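Local coordinates for 39 kDa initiator binding protein (Trichomonas vaginalis, PDB 1Q87) that probably takes part in recognising the initiator element of core promoters, this chain being the C-terminal domain of the protein, at residues Ser145-Cys157 and Leu160-Pro173. Residues are numbered along the deposited sequence; the frame is centred on the assembly and turned at random.
Sequences SISGWFDQNEPNC and LKTPTGIRKIWNKP
Three neighbouring strands of the antiparallel sheet, 147-151, 157-162 and 165-171, form a beta meander, in which W170 and N171 meet the turn E154-C157. At the far end K161 N donates to S147 O at 2.7 Å, and the CD2 methyl of L160 lies against G148 CA. C157 and W170 are a non-hydrogen-bonded antiparallel pair with side chains on the same face of the sheet, which brings C157 SG over one face of the indole, 3.9 Å from the centroid of the five-membered ring and displaced toward the rim, a sulfur-aromatic contact. Its position follows from chi1 of 177°, with SG anti to the backbone N. The aliphatic stem of K168 passes the same sulfur, CD approaching SG to 3.8 Å. At the indole edge, W170 NE1 donates to E154 OE1 over 3.0 Å, meeting the anti side of the carboxylate but 32° out of its plane, the oxygen slightly tilted from the indole plane. N156 grips N171 twice: N171 N gives to N156 O at 2.7 Å, and N156 ND2 reaches N171 O at 2.9 Å, with that oxygen near the amide plane of N156. The same ND2 also donates to G25 O, while the N171 amide is held by A103 O and K114 NZ. The two bonds tie the turn to the strand at N171, and the bond from NE1, with sulfur over the face, should limit rotation of the indole; its polar N-H is satisfied by a carboxylate that the donor would probably help stabilise as the anion.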
loop_
_atom_site.group_PDB
_atom_site.type_symbol
_atom_site.label_atom_id
_atom_site.label_comp_id
_atom_site.label_asym_id
_atom_site.label_seq_id
_atom_site.Cartn_x
_atom_site.Cartn_y
_atom_site.Cartn_z
ATOM N N SER A 145 17.537 11.605 -8.333
ATOM C CA SER A 145 16.941 10.270 -8.402
ATOM C C SER A 145 15.515 10.208 -7.834
ATOM O O SER A 145 15.058 11.134 -7.160
ATOM C CB SER A 145 17.841 9.263 -7.668
ATOM O OG SER A 145 17.508 7.924 -8.002
ATOM N N ILE A 146 14.830 9.100 -8.110
ATOM C CA ILE A 146 13.457 8.881 -7.670
ATOM C C ILE A 146 13.358 8.275 -6.267
ATOM O O ILE A 146 14.258 7.568 -5.802
ATOM C CB ILE A 146 12.738 7.937 -8.630
ATOM C CG1 ILE A 146 13.174 8.210 -10.064
ATOM C CG2 ILE A 146 11.256 8.144 -8.536
ATOM C CD1 ILE A 146 13.019 6.988 -10.989
ATOM N N SER A 147 12.236 8.537 -5.603
ATOM C CA SER A 147 11.980 8.033 -4.251
ATOM C C SER A 147 10.484 8.069 -3.910
ATOM O O SER A 147 9.791 9.047 -4.210
ATOM C CB SER A 147 12.749 8.876 -3.241
ATOM O OG SER A 147 12.369 8.557 -1.923
ATOM N N GLY A 148 9.989 7.001 -3.284
ATOM C CA GLY A 148 8.585 6.960 -2.910
ATOM C C GLY A 148 8.355 6.266 -1.582
ATOM O O GLY A 148 9.100 5.345 -1.234
ATOM N N TRP A 149 7.338 6.711 -0.837
ATOM C CA TRP A 149 7.005 6.109 0.451
ATOM C C TRP A 149 5.564 6.434 0.754
ATOM O O TRP A 149 4.968 7.270 0.087
ATOM C CB TRP A 149 7.911 6.641 1.566
ATOM C CG TRP A 149 7.737 8.116 1.841
ATOM C CD1 TRP A 149 6.985 8.700 2.834
ATOM C CD2 TRP A 149 8.244 9.188 1.041
ATOM N NE1 TRP A 149 6.991 10.069 2.690
ATOM C CE2 TRP A 149 7.755 10.392 1.600
ATOM C CE3 TRP A 149 9.068 9.244 -0.099
ATOM C CZ2 TRP A 149 8.065 11.653 1.048
ATOM C CZ3 TRP A 149 9.378 10.494 -0.647
ATOM C CH2 TRP A 149 8.876 11.682 -0.069
ATOM N N PHE A 150 4.990 5.753 1.741
ATOM C CA PHE A 150 3.623 6.004 2.131
ATOM C C PHE A 150 3.684 6.983 3.298
ATOM O O PHE A 150 4.549 6.877 4.166
ATOM C CB PHE A 150 2.938 4.672 2.509
ATOM C CG PHE A 150 2.463 3.879 1.294
ATOM C CD1 PHE A 150 1.189 4.091 0.774
ATOM C CD2 PHE A 150 3.283 2.916 0.703
ATOM C CE1 PHE A 150 0.717 3.351 -0.306
ATOM C CE2 PHE A 150 2.834 2.154 -0.390
ATOM C CZ PHE A 150 1.535 2.376 -0.891
ATOM N N ASP A 151 2.792 7.959 3.252
ATOM C CA ASP A 151 2.680 9.013 4.239
ATOM C C ASP A 151 2.308 8.368 5.567
ATOM O O ASP A 151 1.244 7.759 5.695
ATOM C CB ASP A 151 1.578 9.990 3.771
ATOM C CG ASP A 151 1.392 11.225 4.694
ATOM O OD1 ASP A 151 1.399 11.124 5.936
ATOM O OD2 ASP A 151 1.197 12.320 4.146
ATOM N N GLN A 152 3.167 8.501 6.561
ATOM C CA GLN A 152 2.836 7.920 7.848
ATOM C C GLN A 152 1.497 8.405 8.434
ATOM O O GLN A 152 0.851 7.672 9.169
ATOM C CB GLN A 152 3.959 8.167 8.853
ATOM C CG GLN A 152 4.451 6.883 9.496
ATOM C CD GLN A 152 5.027 5.904 8.481
ATOM O OE1 GLN A 152 4.340 5.462 7.558
ATOM N NE2 GLN A 152 6.292 5.563 8.651
ATOM N N ASN A 153 1.065 9.617 8.113
ATOM C CA ASN A 153 -0.217 10.121 8.648
ATOM C C ASN A 153 -1.463 9.924 7.804
ATOM O O ASN A 153 -2.562 10.180 8.274
ATOM C CB ASN A 153 -0.117 11.608 8.957
ATOM C CG ASN A 153 0.454 11.862 10.308
ATOM O OD1 ASN A 153 -0.276 11.868 11.299
ATOM N ND2 ASN A 153 1.776 12.051 10.374
ATOM N N GLU A 154 -1.284 9.490 6.563
ATOM C CA GLU A 154 -2.364 9.224 5.613
ATOM C C GLU A 154 -1.780 7.982 4.894
ATOM O O GLU A 154 -1.413 8.025 3.714
ATOM C CB GLU A 154 -2.485 10.445 4.694
ATOM C CG GLU A 154 -3.700 10.487 3.766
ATOM C CD GLU A 154 -3.983 11.909 3.280
ATOM O OE1 GLU A 154 -4.628 12.080 2.230
ATOM O OE2 GLU A 154 -3.560 12.865 3.960
ATOM N N PRO A 155 -1.703 6.855 5.620
ATOM C CA PRO A 155 -1.143 5.594 5.125
ATOM C C PRO A 155 -1.526 4.972 3.780
ATOM O O PRO A 155 -0.755 4.163 3.301
ATOM C CB PRO A 155 -1.295 4.631 6.309
ATOM C CG PRO A 155 -2.280 5.258 7.208
ATOM C CD PRO A 155 -2.678 6.616 6.682
ATOM N N ASN A 156 -2.661 5.336 3.167
ATOM C CA ASN A 156 -3.033 4.811 1.845
ATOM C C ASN A 156 -2.502 5.762 0.774
ATOM O O ASN A 156 -2.771 5.587 -0.415
ATOM C CB ASN A 156 -4.565 4.704 1.681
ATOM C CG ASN A 156 -5.266 6.048 1.809
ATOM O OD1 ASN A 156 -4.855 6.903 2.603
ATOM N ND2 ASN A 156 -6.358 6.235 1.053
ATOM N N CYS A 157 -1.746 6.772 1.181
ATOM C CA CYS A 157 -1.221 7.733 0.213
ATOM C C CYS A 157 0.258 7.520 -0.069
ATOM O O CYS A 157 1.102 7.673 0.816
ATOM C CB CYS A 157 -1.429 9.179 0.719
ATOM S SG CYS A 157 -0.733 10.470 -0.386
ATOM N N LEU A 160 5.451 10.397 -4.054
ATOM C CA LEU A 160 6.522 10.176 -5.058
ATOM C C LEU A 160 7.333 11.421 -5.379
ATOM O O LEU A 160 6.782 12.424 -5.871
ATOM C CB LEU A 160 5.932 9.692 -6.370
ATOM C CG LEU A 160 5.761 8.188 -6.441
ATOM C CD1 LEU A 160 5.026 7.795 -7.726
ATOM C CD2 LEU A 160 7.157 7.568 -6.366
ATOM N N LYS A 161 8.638 11.332 -5.140
ATOM C CA LYS A 161 9.561 12.444 -5.378
ATOM C C LYS A 161 10.323 12.298 -6.686
ATOM O O LYS A 161 11.363 11.657 -6.726
ATOM C CB LYS A 161 10.553 12.563 -4.217
ATOM C CG LYS A 161 11.385 13.831 -4.243
ATOM C CD LYS A 161 11.334 14.526 -2.896
ATOM C CE LYS A 161 12.034 15.874 -2.925
ATOM N NZ LYS A 161 11.620 16.736 -1.777
ATOM N N THR A 162 9.797 12.911 -7.746
ATOM C CA THR A 162 10.399 12.849 -9.077
ATOM C C THR A 162 10.997 14.193 -9.503
ATOM O O THR A 162 10.869 15.199 -8.789
ATOM C CB THR A 162 9.350 12.446 -10.141
ATOM O OG1 THR A 162 8.545 13.582 -10.492
ATOM C CG2 THR A 162 8.447 11.354 -9.601
ATOM N N PRO A 163 11.674 14.222 -10.673
ATOM C CA PRO A 163 12.287 15.452 -11.195
ATOM C C PRO A 163 11.295 16.616 -11.180
ATOM O O PRO A 163 11.552 17.674 -10.588
ATOM C CB PRO A 163 12.682 15.048 -12.606
ATOM C CG PRO A 163 13.141 13.635 -12.401
ATOM C CD PRO A 163 12.051 13.066 -11.515
ATOM N N THR A 164 10.154 16.389 -11.827
ATOM C CA THR A 164 9.083 17.377 -11.922
ATOM C C THR A 164 8.418 17.667 -10.567
ATOM O O THR A 164 7.384 18.353 -10.501
ATOM C CB THR A 164 8.003 16.893 -12.881
ATOM O OG1 THR A 164 7.026 16.141 -12.151
ATOM C CG2 THR A 164 8.618 15.998 -13.952
ATOM N N GLY A 165 9.001 17.132 -9.497
ATOM C CA GLY A 165 8.454 17.361 -8.173
ATOM C C GLY A 165 7.683 16.204 -7.554
ATOM O O GLY A 165 7.752 15.070 -8.018
ATOM N N ILE A 166 6.941 16.530 -6.495
ATOM C CA ILE A 166 6.132 15.601 -5.728
ATOM C C ILE A 166 4.768 15.248 -6.326
ATOM O O ILE A 166 4.032 16.115 -6.819
ATOM C CB ILE A 166 5.922 16.161 -4.321
ATOM C CG1 ILE A 166 7.255 16.162 -3.594
ATOM C CG2 ILE A 166 4.894 15.338 -3.550
ATOM C CD1 ILE A 166 7.938 14.824 -3.602
ATOM N N ARG A 167 4.438 13.959 -6.269
ATOM C CA ARG A 167 3.158 13.479 -6.768
ATOM C C ARG A 167 2.487 12.587 -5.721
ATOM O O ARG A 167 3.173 11.917 -4.957
ATOM C CB ARG A 167 3.376 12.688 -8.050
ATOM C CG ARG A 167 2.119 12.407 -8.827
ATOM C CD ARG A 167 2.379 11.362 -9.892
ATOM N NE ARG A 167 3.723 11.485 -10.455
ATOM C CZ ARG A 167 4.308 10.535 -11.182
ATOM N NH1 ARG A 167 3.667 9.393 -11.429
ATOM N NH2 ARG A 167 5.535 10.720 -11.665
ATOM N N LYS A 168 1.155 12.579 -5.691
ATOM C CA LYS A 168 0.446 11.749 -4.743
ATOM C C LYS A 168 -0.602 10.831 -5.371
ATOM O O LYS A 168 -1.319 11.240 -6.273
ATOM C CB LYS A 168 -0.206 12.614 -3.680
ATOM C CG LYS A 168 0.806 13.168 -2.663
ATOM C CD LYS A 168 0.113 13.964 -1.572
ATOM C CE LYS A 168 1.115 14.728 -0.710
ATOM N NZ LYS A 168 0.415 15.636 0.240
ATOM N N ILE A 169 -0.690 9.583 -4.906
ATOM C CA ILE A 169 -1.684 8.648 -5.447
ATOM C C ILE A 169 -2.201 7.748 -4.317
ATOM O O ILE A 169 -1.419 7.194 -3.542
ATOM C CB ILE A 169 -1.071 7.845 -6.607
ATOM C CG1 ILE A 169 -2.105 6.898 -7.171
ATOM C CG2 ILE A 169 0.234 7.234 -6.193
ATOM C CD1 ILE A 169 -3.334 7.626 -7.733
ATOM N N TRP A 170 -3.520 7.615 -4.225
ATOM C CA TRP A 170 -4.134 6.869 -3.121
ATOM C C TRP A 170 -4.671 5.469 -3.343
ATOM O O TRP A 170 -5.483 5.224 -4.270
ATOM C CB TRP A 170 -5.283 7.694 -2.513
ATOM C CG TRP A 170 -4.834 8.983 -1.827
ATOM C CD1 TRP A 170 -4.725 9.193 -0.492
ATOM C CD2 TRP A 170 -4.439 10.217 -2.464
ATOM N NE1 TRP A 170 -4.288 10.472 -0.252
ATOM C CE2 TRP A 170 -4.106 11.123 -1.442
ATOM C CE3 TRP A 170 -4.339 10.640 -3.797
ATOM C CZ2 TRP A 170 -3.690 12.437 -1.704
ATOM C CZ3 TRP A 170 -3.929 11.934 -4.057
ATOM C CH2 TRP A 170 -3.607 12.819 -3.016
ATOM N N ASN A 171 -4.239 4.549 -2.475
ATOM C CA ASN A 171 -4.749 3.210 -2.552
ATOM C C ASN A 171 -6.100 3.331 -1.903
ATOM O O ASN A 171 -6.224 4.030 -0.901
ATOM C CB ASN A 171 -3.918 2.226 -1.746
ATOM C CG ASN A 171 -4.590 0.851 -1.665
ATOM O OD1 ASN A 171 -4.880 0.239 -2.696
ATOM N ND2 ASN A 171 -4.843 0.369 -0.446
ATOM N N LYS A 172 -7.122 2.714 -2.505
ATOM C CA LYS A 172 -8.465 2.708 -1.925
ATOM C C LYS A 172 -8.525 1.368 -1.141
ATOM O O LYS A 172 -8.735 0.304 -1.720
ATOM C CB LYS A 172 -9.510 2.719 -3.030
ATOM C CG LYS A 172 -9.345 3.849 -4.028
ATOM C CD LYS A 172 -9.814 5.169 -3.435
ATOM C CE LYS A 172 -11.346 5.247 -3.371
ATOM N NZ LYS A 172 -11.821 6.454 -2.613
ATOM N N PRO A 173 -8.357 1.411 0.188
ATOM C CA PRO A 173 -8.376 0.201 1.026
ATOM C C PRO A 173 -9.629 -0.669 1.045
ATOM O O PRO A 173 -9.582 -1.753 1.574
ATOM C CB PRO A 173 -8.005 0.707 2.438
ATOM C CG PRO A 173 -7.832 2.201 2.296
ATOM C CD PRO A 173 -8.497 2.617 1.003
#